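Long-range contacts in autophagy-related protein 9 (Schizosaccharomyces pombe, PDB 7D0I), which scrambles phospholipids between the two membrane leaflets as a homotrimer with a central pore, supplying membrane for the growing autophagosome: residues 189-194 and 471-476; 346-351 and 466-471; 480-485 and 574-579. The protein carries 1 engineered substitution. One frame throughout, in Å; residues are numbered along the deposited sequence.

From the N terminus, contact 1 ties helix 183-195 to the start of helix 472-480, closing a long loop that contains the transmembrane segments 206-223 and 252-270 and the intramembrane segment 422-446. Contact 2 is nested inside it, joining helix 345-355 to the turn just before helix 472-480; the two share Leu471, their centres are about 12 Å apart, and both reach the same detergent. Contact 3 follows in series, opening where helix 472-480 ends and closing at the end of helix 565-576, around the transmembrane helices 496-520 and 538-555. Glu467 of contact 2 probably hydrogen-bonds His577 of contact 3, so the turn also links to that helix end.

Contact 1: 189-194 and 471-476; sequences QVYTYY and LQHFFD. With LMN (Lauryl Maltose Neopentyl Glycol), chain G.
The imidazole of His473 is engaged on both faces and at one edge, all by aromatic residues. Over the centre of one face comes the rim of Tyr194, whose CE2 lies 4.0 Å from His473 CE1; with the planes at 79° this is a T-shaped stack. CG of Phe474, the next residue in the chain, lies over the opposite face, offset toward the rim. At the edge, in the imidazole plane, Tyr191 OH hydrogen-bonds His473 ND1 at 2.7 Å. His473 reaches this position with CG between the backbone N and the carbonyl carbon, the crowded choice (chi1 71°), while both tyrosines hold CG anti to the backbone N and extend from helix 183-195. The two tyrosines span the gap between the helical segments, whose axes approach to 12.2 Å. Leu471, at the N-cap position of helix 472-480, slides alongside Tyr191 in the opposite direction, its CD1 3.8 Å from Tyr191 CE1. Trp302 of helix 302-312 meets the rings of Tyr191, Tyr194 and His473, extending the aromatic cluster.

On the detergent side, Gln472 bends at chi2 and leads away from helix 183-195. Its OE1 accepts a hydrogen bond from the LMN hydroxyl OAR at 3.2 Å, and its NE2 donates to Asp476 OD1, also at 3.2 Å, which fixes the rotation of the amide. Gln472 thus offers its carbonyl to a hydroxyl of the maltose headgroup. Because either Tyr191 OH or His473 ND1 could donate, their bond is compatible with either neutral tautomer of the imidazole and does not by itself exclude a charged ring. The nearby N-terminal end of helix 472-480 would probably discourage a positive charge there.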
# COMPACT_ATOMS: atom_id res chain seq x y z
N GLN A 189 31.65 -14.41 -24.90
CA GLN A 189 32.30 -13.40 -25.73
C GLN A 189 31.37 -12.22 -25.99
O GLN A 189 31.81 -11.07 -26.01
CB GLN A 189 32.78 -14.01 -27.04
CG GLN A 189 33.99 -14.88 -26.89
CD GLN A 189 34.38 -15.52 -28.19
OE1 GLN A 189 33.89 -15.14 -29.25
NE2 GLN A 189 35.26 -16.51 -28.12
N VAL A 190 30.08 -12.50 -26.21
CA VAL A 190 29.11 -11.42 -26.28
C VAL A 190 29.16 -10.57 -25.03
O VAL A 190 29.18 -9.33 -25.10
CB VAL A 190 27.70 -12.00 -26.51
CG1 VAL A 190 26.65 -10.96 -26.23
CG2 VAL A 190 27.56 -12.49 -27.92
N TYR A 191 29.23 -11.21 -23.86
CA TYR A 191 29.22 -10.46 -22.62
C TYR A 191 30.50 -9.66 -22.43
O TYR A 191 30.45 -8.52 -21.98
CB TYR A 191 29.00 -11.39 -21.44
CG TYR A 191 28.98 -10.66 -20.13
CD1 TYR A 191 27.91 -9.88 -19.77
CD2 TYR A 191 30.05 -10.73 -19.26
CE1 TYR A 191 27.89 -9.20 -18.60
CE2 TYR A 191 30.04 -10.06 -18.08
CZ TYR A 191 28.96 -9.29 -17.76
OH TYR A 191 28.94 -8.61 -16.58
N THR A 192 31.65 -10.24 -22.75
CA THR A 192 32.88 -9.49 -22.57
C THR A 192 33.07 -8.42 -23.63
O THR A 192 33.84 -7.48 -23.42
CB THR A 192 34.09 -10.41 -22.56
OG1 THR A 192 34.23 -11.02 -23.84
CG2 THR A 192 33.93 -11.46 -21.51
N TYR A 193 32.40 -8.53 -24.77
CA TYR A 193 32.37 -7.42 -25.70
C TYR A 193 31.45 -6.32 -25.20
O TYR A 193 31.70 -5.15 -25.46
CB TYR A 193 31.93 -7.89 -27.08
CG TYR A 193 32.04 -6.82 -28.14
CD1 TYR A 193 33.22 -6.62 -28.83
CD2 TYR A 193 30.96 -6.01 -28.44
CE1 TYR A 193 33.32 -5.65 -29.78
CE2 TYR A 193 31.06 -5.04 -29.39
CZ TYR A 193 32.24 -4.86 -30.06
OH TYR A 193 32.34 -3.89 -31.02
N TYR A 194 30.38 -6.69 -24.50
CA TYR A 194 29.54 -5.67 -23.88
C TYR A 194 30.28 -4.93 -22.78
O TYR A 194 30.32 -3.69 -22.78
CB TYR A 194 28.27 -6.30 -23.33
CG TYR A 194 27.57 -5.40 -22.36
CD1 TYR A 194 27.02 -4.21 -22.78
CD2 TYR A 194 27.46 -5.74 -21.03
CE1 TYR A 194 26.39 -3.38 -21.91
CE2 TYR A 194 26.83 -4.91 -20.15
CZ TYR A 194 26.29 -3.74 -20.59
OH TYR A 194 25.65 -2.90 -19.72
N LEU A 471 25.97 -11.37 -12.85
CA LEU A 471 27.01 -11.04 -13.81
C LEU A 471 27.92 -9.97 -13.25
O LEU A 471 27.57 -9.25 -12.32
CB LEU A 471 26.38 -10.60 -15.13
CG LEU A 471 25.72 -11.73 -15.91
CD1 LEU A 471 24.98 -11.18 -17.08
CD2 LEU A 471 26.76 -12.69 -16.39
N GLN A 472 29.12 -9.88 -13.81
CA GLN A 472 30.18 -9.08 -13.20
C GLN A 472 29.78 -7.62 -13.05
O GLN A 472 30.07 -7.00 -12.03
CB GLN A 472 31.46 -9.20 -14.00
CG GLN A 472 32.60 -8.40 -13.43
CD GLN A 472 33.21 -9.05 -12.22
OE1 GLN A 472 33.66 -10.19 -12.28
NE2 GLN A 472 33.25 -8.33 -11.12
N HIS A 473 29.13 -7.05 -14.06
CA HIS A 473 28.89 -5.61 -14.01
C HIS A 473 27.78 -5.25 -13.03
O HIS A 473 27.83 -4.18 -12.43
CB HIS A 473 28.57 -5.08 -15.41
CG HIS A 473 27.23 -5.49 -15.93
ND1 HIS A 473 26.99 -6.74 -16.45
CD2 HIS A 473 26.06 -4.82 -15.99
CE1 HIS A 473 25.72 -6.82 -16.82
NE2 HIS A 473 25.14 -5.66 -16.55
N PHE A 474 26.80 -6.13 -12.83
CA PHE A 474 25.82 -5.89 -11.78
C PHE A 474 26.48 -5.89 -10.42
O PHE A 474 26.18 -5.05 -9.56
CB PHE A 474 24.73 -6.96 -11.82
CG PHE A 474 23.88 -6.92 -13.05
CD1 PHE A 474 23.09 -5.83 -13.32
CD2 PHE A 474 23.85 -7.99 -13.91
CE1 PHE A 474 22.30 -5.81 -14.44
CE2 PHE A 474 23.07 -7.96 -15.02
CZ PHE A 474 22.29 -6.87 -15.29
N PHE A 475 27.38 -6.84 -10.19
CA PHE A 475 28.12 -6.91 -8.94
C PHE A 475 28.97 -5.67 -8.74
O PHE A 475 29.05 -5.14 -7.63
CB PHE A 475 28.98 -8.16 -8.95
CG PHE A 475 29.81 -8.34 -7.73
CD1 PHE A 475 29.23 -8.57 -6.52
CD2 PHE A 475 31.18 -8.31 -7.81
CE1 PHE A 475 29.99 -8.74 -5.41
CE2 PHE A 475 31.93 -8.49 -6.70
CZ PHE A 475 31.33 -8.71 -5.50
N ASP A 476 29.60 -5.19 -9.80
CA ASP A 476 30.41 -3.98 -9.70
C ASP A 476 29.56 -2.77 -9.36
O ASP A 476 29.95 -1.95 -8.54
CB ASP A 476 31.15 -3.75 -11.01
CG ASP A 476 32.35 -4.64 -11.15
OD1 ASP A 476 32.70 -5.33 -10.18
OD2 ASP A 476 32.96 -4.66 -12.24
C1 LMN G . 42.18 -12.75 -16.79
O1 LMN G . 43.32 -13.07 -17.37
C2 LMN G . 41.49 -11.58 -17.51
O2 LMN G . 41.32 -11.92 -18.89
C3 LMN G . 40.15 -11.32 -16.90
O3 LMN G . 39.54 -10.18 -17.60
C4 LMN G . 40.21 -11.03 -15.46
O4 LMN G . 38.83 -11.12 -14.91
C5 LMN G . 41.08 -11.97 -14.69
O5 LMN G . 42.38 -12.26 -15.34
C6 LMN G . 41.34 -11.40 -13.29
O6 LMN G . 41.37 -10.00 -13.35
CAA LMN G . 55.70 -13.47 -16.15
CAB LMN G . 52.85 -17.51 -13.93
OAI LMN G . 37.37 -7.64 -10.54
OAJ LMN G . 36.63 -12.35 -11.43
OAL LMN G . 37.89 -18.59 -18.13
OAN LMN G . 40.03 -16.79 -13.81
OAP LMN G . 41.63 -17.76 -15.48
OAQ LMN G . 36.03 -6.69 -13.34
OAR LMN G . 34.31 -13.28 -12.69
OAS LMN G . 36.03 -7.46 -16.01
OAT LMN G . 34.64 -12.25 -15.47
OAU LMN G . 36.44 -10.64 -15.81
OAV LMN G . 35.83 -15.39 -16.17
CAW LMN G . 54.50 -13.07 -17.03
CAX LMN G . 51.48 -16.99 -13.47
CAY LMN G . 53.24 -12.94 -16.14
CAZ LMN G . 50.56 -18.21 -13.22
CBA LMN G . 52.08 -13.76 -16.75
CBB LMN G . 49.39 -18.21 -14.24
CBC LMN G . 51.06 -14.10 -15.62
CBD LMN G . 48.92 -19.68 -14.43
CBE LMN G . 49.97 -15.06 -16.17
CBF LMN G . 48.13 -19.81 -15.76
CBG LMN G . 49.48 -14.56 -17.57
CBH LMN G . 47.22 -18.56 -15.95
CBI LMN G . 48.21 -15.37 -17.98
CBJ LMN G . 46.54 -18.65 -17.35
CBK LMN G . 46.93 -14.64 -17.44
CBL LMN G . 45.21 -17.82 -17.31
CBM LMN G . 38.14 -8.00 -11.67
CBN LMN G . 37.33 -13.51 -11.86
CBP LMN G . 37.98 -17.90 -16.90
CBQ LMN G . 45.72 -14.97 -18.38
CBR LMN G . 44.83 -16.51 -16.53
CBS LMN G . 44.08 -14.04 -16.62
CBT LMN G . 43.23 -15.72 -18.46
OBV LMN G . 42.38 -16.72 -17.85
OBX LMN G . 40.10 -17.03 -17.71
OBY LMN G . 37.91 -9.92 -13.14
OBZ LMN G . 37.45 -14.87 -13.86
OCB LMN G . 38.52 -14.52 -15.96
CCC LMN G . 37.25 -8.68 -12.67
CCD LMN G . 36.51 -14.25 -12.89
CCF LMN G . 38.81 -16.65 -17.07
CCH LMN G . 40.18 -15.93 -14.99
CCJ LMN G . 41.22 -16.22 -17.25
CCL LMN G . 41.38 -16.37 -15.76
CCM LMN G . 44.45 -15.32 -17.50
CCN LMN G . 36.94 -7.70 -13.81
CCO LMN G . 35.51 -13.27 -13.49
CCQ LMN G . 38.89 -15.92 -15.72
CCR LMN G . 38.35 -9.88 -14.55
CCS LMN G . 37.54 -14.07 -15.09
CCT LMN G . 36.34 -8.42 -14.96
CCU LMN G . 35.11 -13.52 -14.91
CCV LMN G . 37.23 -9.47 -15.51
CCW LMN G . 36.18 -14.05 -15.79

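Contact 2: 346-351 and 466-471; sequences KDNYFI and REYNEL. With LMN (Lauryl Maltose Neopentyl Glycol), chain G.
A type II beta turn, Glu467 to Glu470, docks against helix 345-355 through the side chain of Asn348. Asn348 CB lies 4.0 Å from Tyr468 CD2. CG is anti to the carbonyl carbon, and beyond it the amide splits its two ends between main chain and side chain of a single residue, Asn469. OD1 accepts from Asn469 N at 3.0 Å, the donor lying in the carbonyl plane on a lone pair and the bond close to straight (161°). At the other tip, ND2 donates to Asn469 OD1 at 2.5 Å from above the carbonyl plane of Asn469, the two amide planes standing 64° apart. Asn469 holds the third position of the turn, with the positive phi expected there. An alanine at Asn348 would probably loosen the turn from the helix, since both hydrogen bonds to Asn469 would be lost.

One helical turn further on, Ile351 fills the apolar part of the interface. Its CG2 sits over the face of the Tyr468 ring in a CH-pi contact, 4.2 Å from the centroid, and its CD1 meets Arg466 CG at 3.5 Å. Asp347 and Arg466 both belong to the LMN pocket and lie on the detergent side of the contact. Bent at chi2, Arg466 turns back on its own loop and holds it side-on: NE, at 3.0 Å, and NH2, at 3.3 Å, both donate to Glu470 O, which lies in the guanidinium plane.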
# COMPACT_ATOMS: atom_id res chain seq x y z
N LYS A 346 31.17 -21.54 -14.80
CA LYS A 346 32.34 -21.85 -13.98
C LYS A 346 32.49 -20.90 -12.81
O LYS A 346 33.02 -21.30 -11.76
CB LYS A 346 33.61 -21.80 -14.82
CG LYS A 346 33.55 -22.58 -16.10
CD LYS A 346 34.90 -22.53 -16.78
CE LYS A 346 34.85 -23.21 -18.12
NZ LYS A 346 36.17 -23.16 -18.79
N ASP A 347 32.06 -19.66 -12.96
CA ASP A 347 32.13 -18.73 -11.84
C ASP A 347 31.23 -19.17 -10.71
O ASP A 347 31.53 -18.90 -9.54
CB ASP A 347 31.76 -17.32 -12.30
CG ASP A 347 32.80 -16.72 -13.20
OD1 ASP A 347 33.99 -16.74 -12.84
OD2 ASP A 347 32.42 -16.22 -14.28
N ASN A 348 30.12 -19.84 -11.01
CA ASN A 348 29.27 -20.35 -9.94
C ASN A 348 29.97 -21.46 -9.17
O ASN A 348 29.89 -21.50 -7.94
CB ASN A 348 27.95 -20.84 -10.52
CG ASN A 348 27.06 -19.72 -10.95
OD1 ASN A 348 27.17 -18.61 -10.46
ND2 ASN A 348 26.15 -20.00 -11.87
N TYR A 349 30.67 -22.34 -9.86
CA TYR A 349 31.45 -23.35 -9.16
C TYR A 349 32.55 -22.71 -8.34
O TYR A 349 32.88 -23.20 -7.26
CB TYR A 349 32.05 -24.34 -10.15
CG TYR A 349 31.09 -25.38 -10.64
CD1 TYR A 349 30.66 -26.40 -9.81
CD2 TYR A 349 30.61 -25.35 -11.93
CE1 TYR A 349 29.79 -27.35 -10.26
CE2 TYR A 349 29.74 -26.30 -12.38
CZ TYR A 349 29.33 -27.29 -11.54
OH TYR A 349 28.45 -28.24 -12.00
N PHE A 350 33.13 -21.62 -8.83
CA PHE A 350 34.17 -20.94 -8.06
C PHE A 350 33.60 -20.31 -6.80
O PHE A 350 34.18 -20.43 -5.71
CB PHE A 350 34.85 -19.88 -8.92
CG PHE A 350 36.11 -19.35 -8.34
CD1 PHE A 350 37.32 -19.93 -8.63
CD2 PHE A 350 36.10 -18.25 -7.52
CE1 PHE A 350 38.48 -19.44 -8.11
CE2 PHE A 350 37.26 -17.76 -6.99
CZ PHE A 350 38.44 -18.35 -7.29
N ILE A 351 32.47 -19.61 -6.92
CA ILE A 351 31.80 -19.04 -5.76
C ILE A 351 31.48 -20.12 -4.74
O ILE A 351 31.63 -19.92 -3.53
CB ILE A 351 30.53 -18.29 -6.18
CG1 ILE A 351 30.86 -17.15 -7.12
CG2 ILE A 351 29.82 -17.74 -4.99
CD1 ILE A 351 29.66 -16.61 -7.82
N ARG A 466 29.79 -12.06 -3.55
CA ARG A 466 29.26 -12.39 -4.86
C ARG A 466 28.13 -13.39 -4.74
O ARG A 466 28.20 -14.34 -3.96
CB ARG A 466 30.36 -12.93 -5.75
CG ARG A 466 29.97 -13.17 -7.18
CD ARG A 466 29.79 -11.89 -7.94
NE ARG A 466 29.73 -12.12 -9.37
CZ ARG A 466 30.80 -12.19 -10.15
NH1 ARG A 466 32.00 -12.06 -9.63
NH2 ARG A 466 30.67 -12.41 -11.43
N GLU A 467 27.07 -13.17 -5.51
CA GLU A 467 25.96 -14.09 -5.61
C GLU A 467 26.08 -14.91 -6.88
O GLU A 467 26.82 -14.57 -7.80
CB GLU A 467 24.64 -13.33 -5.59
CG GLU A 467 24.35 -12.67 -4.27
CD GLU A 467 23.12 -11.82 -4.30
OE1 GLU A 467 22.70 -11.43 -5.41
OE2 GLU A 467 22.57 -11.54 -3.22
N TYR A 468 25.33 -16.00 -6.93
CA TYR A 468 25.36 -16.85 -8.10
C TYR A 468 24.57 -16.21 -9.23
O TYR A 468 23.58 -15.52 -9.01
CB TYR A 468 24.77 -18.22 -7.78
CG TYR A 468 25.48 -18.93 -6.66
CD1 TYR A 468 25.02 -18.84 -5.37
CD2 TYR A 468 26.60 -19.69 -6.89
CE1 TYR A 468 25.65 -19.48 -4.35
CE2 TYR A 468 27.24 -20.34 -5.88
CZ TYR A 468 26.76 -20.23 -4.61
OH TYR A 468 27.39 -20.87 -3.58
N ASN A 469 25.05 -16.42 -10.45
CA ASN A 469 24.46 -15.89 -11.67
C ASN A 469 24.35 -14.38 -11.68
O ASN A 469 23.67 -13.82 -12.53
CB ASN A 469 23.09 -16.51 -11.93
CG ASN A 469 23.15 -18.00 -12.02
OD1 ASN A 469 24.15 -18.57 -12.43
ND2 ASN A 469 22.08 -18.66 -11.62
N GLU A 470 25.02 -13.70 -10.75
CA GLU A 470 25.11 -12.25 -10.77
C GLU A 470 26.28 -11.86 -11.66
O GLU A 470 27.43 -12.02 -11.27
CB GLU A 470 25.28 -11.68 -9.37
CG GLU A 470 25.71 -10.25 -9.36
CD GLU A 470 25.47 -9.58 -8.04
OE1 GLU A 470 24.49 -8.82 -7.93
OE2 GLU A 470 26.25 -9.83 -7.10
N LEU A 471 25.97 -11.37 -12.85
CA LEU A 471 27.01 -11.04 -13.81
C LEU A 471 27.92 -9.97 -13.25
O LEU A 471 27.57 -9.25 -12.32
CB LEU A 471 26.38 -10.60 -15.13
CG LEU A 471 25.72 -11.73 -15.91
CD1 LEU A 471 24.98 -11.18 -17.08
CD2 LEU A 471 26.76 -12.69 -16.39
C1 LMN G . 42.18 -12.75 -16.79
O1 LMN G . 43.32 -13.07 -17.37
C2 LMN G . 41.49 -11.58 -17.51
O2 LMN G . 41.32 -11.92 -18.89
C3 LMN G . 40.15 -11.32 -16.90
O3 LMN G . 39.54 -10.18 -17.60
C4 LMN G . 40.21 -11.03 -15.46
O4 LMN G . 38.83 -11.12 -14.91
C5 LMN G . 41.08 -11.97 -14.69
O5 LMN G . 42.38 -12.26 -15.34
C6 LMN G . 41.34 -11.40 -13.29
O6 LMN G . 41.37 -10.00 -13.35
CAA LMN G . 55.70 -13.47 -16.15
CAB LMN G . 52.85 -17.51 -13.93
OAI LMN G . 37.37 -7.64 -10.54
OAJ LMN G . 36.63 -12.35 -11.43
OAL LMN G . 37.89 -18.59 -18.13
OAN LMN G . 40.03 -16.79 -13.81
OAP LMN G . 41.63 -17.76 -15.48
OAQ LMN G . 36.03 -6.69 -13.34
OAR LMN G . 34.31 -13.28 -12.69
OAS LMN G . 36.03 -7.46 -16.01
OAT LMN G . 34.64 -12.25 -15.47
OAU LMN G . 36.44 -10.64 -15.81
OAV LMN G . 35.83 -15.39 -16.17
CAW LMN G . 54.50 -13.07 -17.03
CAX LMN G . 51.48 -16.99 -13.47
CAY LMN G . 53.24 -12.94 -16.14
CAZ LMN G . 50.56 -18.21 -13.22
CBA LMN G . 52.08 -13.76 -16.75
CBB LMN G . 49.39 -18.21 -14.24
CBC LMN G . 51.06 -14.10 -15.62
CBD LMN G . 48.92 -19.68 -14.43
CBE LMN G . 49.97 -15.06 -16.17
CBF LMN G . 48.13 -19.81 -15.76
CBG LMN G . 49.48 -14.56 -17.57
CBH LMN G . 47.22 -18.56 -15.95
CBI LMN G . 48.21 -15.37 -17.98
CBJ LMN G . 46.54 -18.65 -17.35
CBK LMN G . 46.93 -14.64 -17.44
CBL LMN G . 45.21 -17.82 -17.31
CBM LMN G . 38.14 -8.00 -11.67
CBN LMN G . 37.33 -13.51 -11.86
CBP LMN G . 37.98 -17.90 -16.90
CBQ LMN G . 45.72 -14.97 -18.38
CBR LMN G . 44.83 -16.51 -16.53
CBS LMN G . 44.08 -14.04 -16.62
CBT LMN G . 43.23 -15.72 -18.46
OBV LMN G . 42.38 -16.72 -17.85
OBX LMN G . 40.10 -17.03 -17.71
OBY LMN G . 37.91 -9.92 -13.14
OBZ LMN G . 37.45 -14.87 -13.86
OCB LMN G . 38.52 -14.52 -15.96
CCC LMN G . 37.25 -8.68 -12.67
CCD LMN G . 36.51 -14.25 -12.89
CCF LMN G . 38.81 -16.65 -17.07
CCH LMN G . 40.18 -15.93 -14.99
CCJ LMN G . 41.22 -16.22 -17.25
CCL LMN G . 41.38 -16.37 -15.76
CCM LMN G . 44.45 -15.32 -17.50
CCN LMN G . 36.94 -7.70 -13.81
CCO LMN G . 35.51 -13.27 -13.49
CCQ LMN G . 38.89 -15.92 -15.72
CCR LMN G . 38.35 -9.88 -14.55
CCS LMN G . 37.54 -14.07 -15.09
CCT LMN G . 36.34 -8.42 -14.96
CCU LMN G . 35.11 -13.52 -14.91
CCV LMN G . 37.23 -9.47 -15.51
CCW LMN G . 36.18 -14.05 -15.79

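Contact 3: 480-485 and 574-579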
# COMPACT_ATOMS: atom_id res chain seq x y z
N ASN A 480 30.20 -0.81 -5.87
CA ASN A 480 30.56 0.60 -5.88
C ASN A 480 29.50 1.43 -5.17
O ASN A 480 29.84 2.42 -4.51
CB ASN A 480 30.74 1.10 -7.31
CG ASN A 480 31.95 0.50 -7.97
OD1 ASN A 480 32.92 0.13 -7.31
ND2 ASN A 480 31.92 0.40 -9.29
N ASP A 481 28.24 1.06 -5.28
CA ASP A 481 27.19 1.78 -4.57
C ASP A 481 27.17 1.48 -3.09
O ASP A 481 26.24 1.89 -2.40
CB ASP A 481 25.83 1.45 -5.18
CG ASP A 481 25.53 2.28 -6.41
OD1 ASP A 481 26.03 3.42 -6.51
OD2 ASP A 481 24.77 1.80 -7.28
N SER A 482 28.18 0.78 -2.57
CA SER A 482 28.24 0.43 -1.16
C SER A 482 29.39 1.08 -0.43
O SER A 482 29.45 0.97 0.80
CB SER A 482 28.38 -1.09 -1.00
OG SER A 482 29.20 -1.39 0.10
N TYR A 483 30.31 1.73 -1.13
CA TYR A 483 31.46 2.31 -0.46
C TYR A 483 31.08 3.52 0.38
O TYR A 483 31.69 3.76 1.42
CB TYR A 483 32.52 2.70 -1.48
CG TYR A 483 33.34 1.54 -1.97
CD1 TYR A 483 34.06 0.76 -1.09
CD2 TYR A 483 33.39 1.23 -3.31
CE1 TYR A 483 34.81 -0.28 -1.53
CE2 TYR A 483 34.14 0.18 -3.75
CZ TYR A 483 34.84 -0.57 -2.86
OH TYR A 483 35.59 -1.63 -3.31
N ALA A 484 30.06 4.27 -0.03
CA ALA A 484 29.57 5.36 0.80
C ALA A 484 29.03 4.83 2.12
O ALA A 484 29.36 5.34 3.20
CB ALA A 484 28.50 6.15 0.06
N ALA A 485 28.20 3.79 2.05
CA ALA A 485 27.65 3.20 3.26
C ALA A 485 28.74 2.61 4.14
O ALA A 485 28.67 2.71 5.36
CB ALA A 485 26.63 2.13 2.88
N THR A 574 22.37 -3.83 3.03
CA THR A 574 21.45 -3.76 1.90
C THR A 574 22.18 -3.77 0.56
O THR A 574 21.55 -4.00 -0.47
CB THR A 574 20.57 -2.52 1.97
OG1 THR A 574 21.40 -1.36 2.04
CG2 THR A 574 19.68 -2.59 3.18
N PHE A 575 23.48 -3.52 0.55
CA PHE A 575 24.29 -3.58 -0.66
C PHE A 575 25.16 -4.82 -0.70
O PHE A 575 25.20 -5.52 -1.72
CB PHE A 575 25.20 -2.35 -0.77
CG PHE A 575 24.47 -1.06 -0.86
CD1 PHE A 575 23.92 -0.65 -2.05
CD2 PHE A 575 24.36 -0.23 0.24
CE1 PHE A 575 23.26 0.55 -2.13
CE2 PHE A 575 23.71 0.96 0.15
CZ PHE A 575 23.16 1.35 -1.03
N THR A 576 25.89 -5.12 0.37
CA THR A 576 26.77 -6.28 0.32
C THR A 576 26.01 -7.59 0.41
O THR A 576 26.55 -8.63 0.01
CB THR A 576 27.80 -6.21 1.44
OG1 THR A 576 27.16 -6.36 2.70
CG2 THR A 576 28.52 -4.90 1.40
N HIS A 577 24.78 -7.58 0.92
CA HIS A 577 23.96 -8.77 1.09
C HIS A 577 24.63 -9.83 1.94
O HIS A 577 24.27 -11.00 1.87
CB HIS A 577 23.56 -9.38 -0.26
CG HIS A 577 22.77 -8.47 -1.14
ND1 HIS A 577 22.60 -8.69 -2.48
CD2 HIS A 577 22.10 -7.33 -0.86
CE1 HIS A 577 21.86 -7.73 -3.00
NE2 HIS A 577 21.55 -6.89 -2.04
N TYR A 578 25.61 -9.44 2.75
CA TYR A 578 26.41 -10.39 3.50
C TYR A 578 26.30 -10.07 4.98
O TYR A 578 26.90 -9.10 5.45
CB TYR A 578 27.87 -10.35 3.05
CG TYR A 578 28.81 -11.11 3.94
CD1 TYR A 578 28.86 -12.49 3.91
CD2 TYR A 578 29.65 -10.45 4.81
CE1 TYR A 578 29.72 -13.18 4.72
CE2 TYR A 578 30.51 -11.14 5.62
CZ TYR A 578 30.54 -12.50 5.57
OH TYR A 578 31.40 -13.20 6.37
N MET A 579 25.55 -10.89 5.71
CA MET A 579 25.44 -10.80 7.16
C MET A 579 25.61 -12.20 7.73
O MET A 579 24.67 -13.01 7.66
CB MET A 579 24.12 -10.19 7.59
CG MET A 579 23.85 -10.25 9.08
SD MET A 579 22.47 -9.21 9.59
CE MET A 579 21.22 -9.71 8.42
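Phe575 carries the close side of this contact, one face of its ring turned to a backbone carbonyl oxygen. Asp481 O stands over the centre of the ring, 3.2 Å above its plane, and is 3.3 Å from Phe575 CE1. The CA of Ser482 lies over the same face. Next to the ring, Ser482 CB and Phe575 CB meet at 3.4 Å, where the two backbones come nearest. Phe575 is directed here with CG anti to the carbonyl carbon (chi1 -62°). Ser482 OG, hydrogen-bonded with Tyr457 OH, passes Thr576 CG2 at 3.8 Å.

A type I beta turn, Asn480 to Tyr483, joins helix 472-480 to helix 483-489 and packs against the C-terminal end of helix 565-576, beyond which His577 takes positive phi. The carbonyl and CA groups of the turn rest on the last turn of that helix. Arg478, near the end of helix 472-480, adds a hydrogen bond from NH1 to Phe575 O, whereas no hydrogen bond crosses between 480-485 and 574-579.

Packing thins away from the Phe575 ring. Ala485 reaches Phe575 only obliquely, its CB 4.2 Å from CE2, and joins Arg571 and Val572 on the flank of helix 565-576. On the solvent side, Asp481 touches Phe575 CE1 through CB at 4.1 Å, but its carboxylate leads away from the ring. Asp481 also packs on Val562 of a neighbouring subunit, as does Asn480, and Tyr483 packs on Thr560 of that same neighbouring subunit.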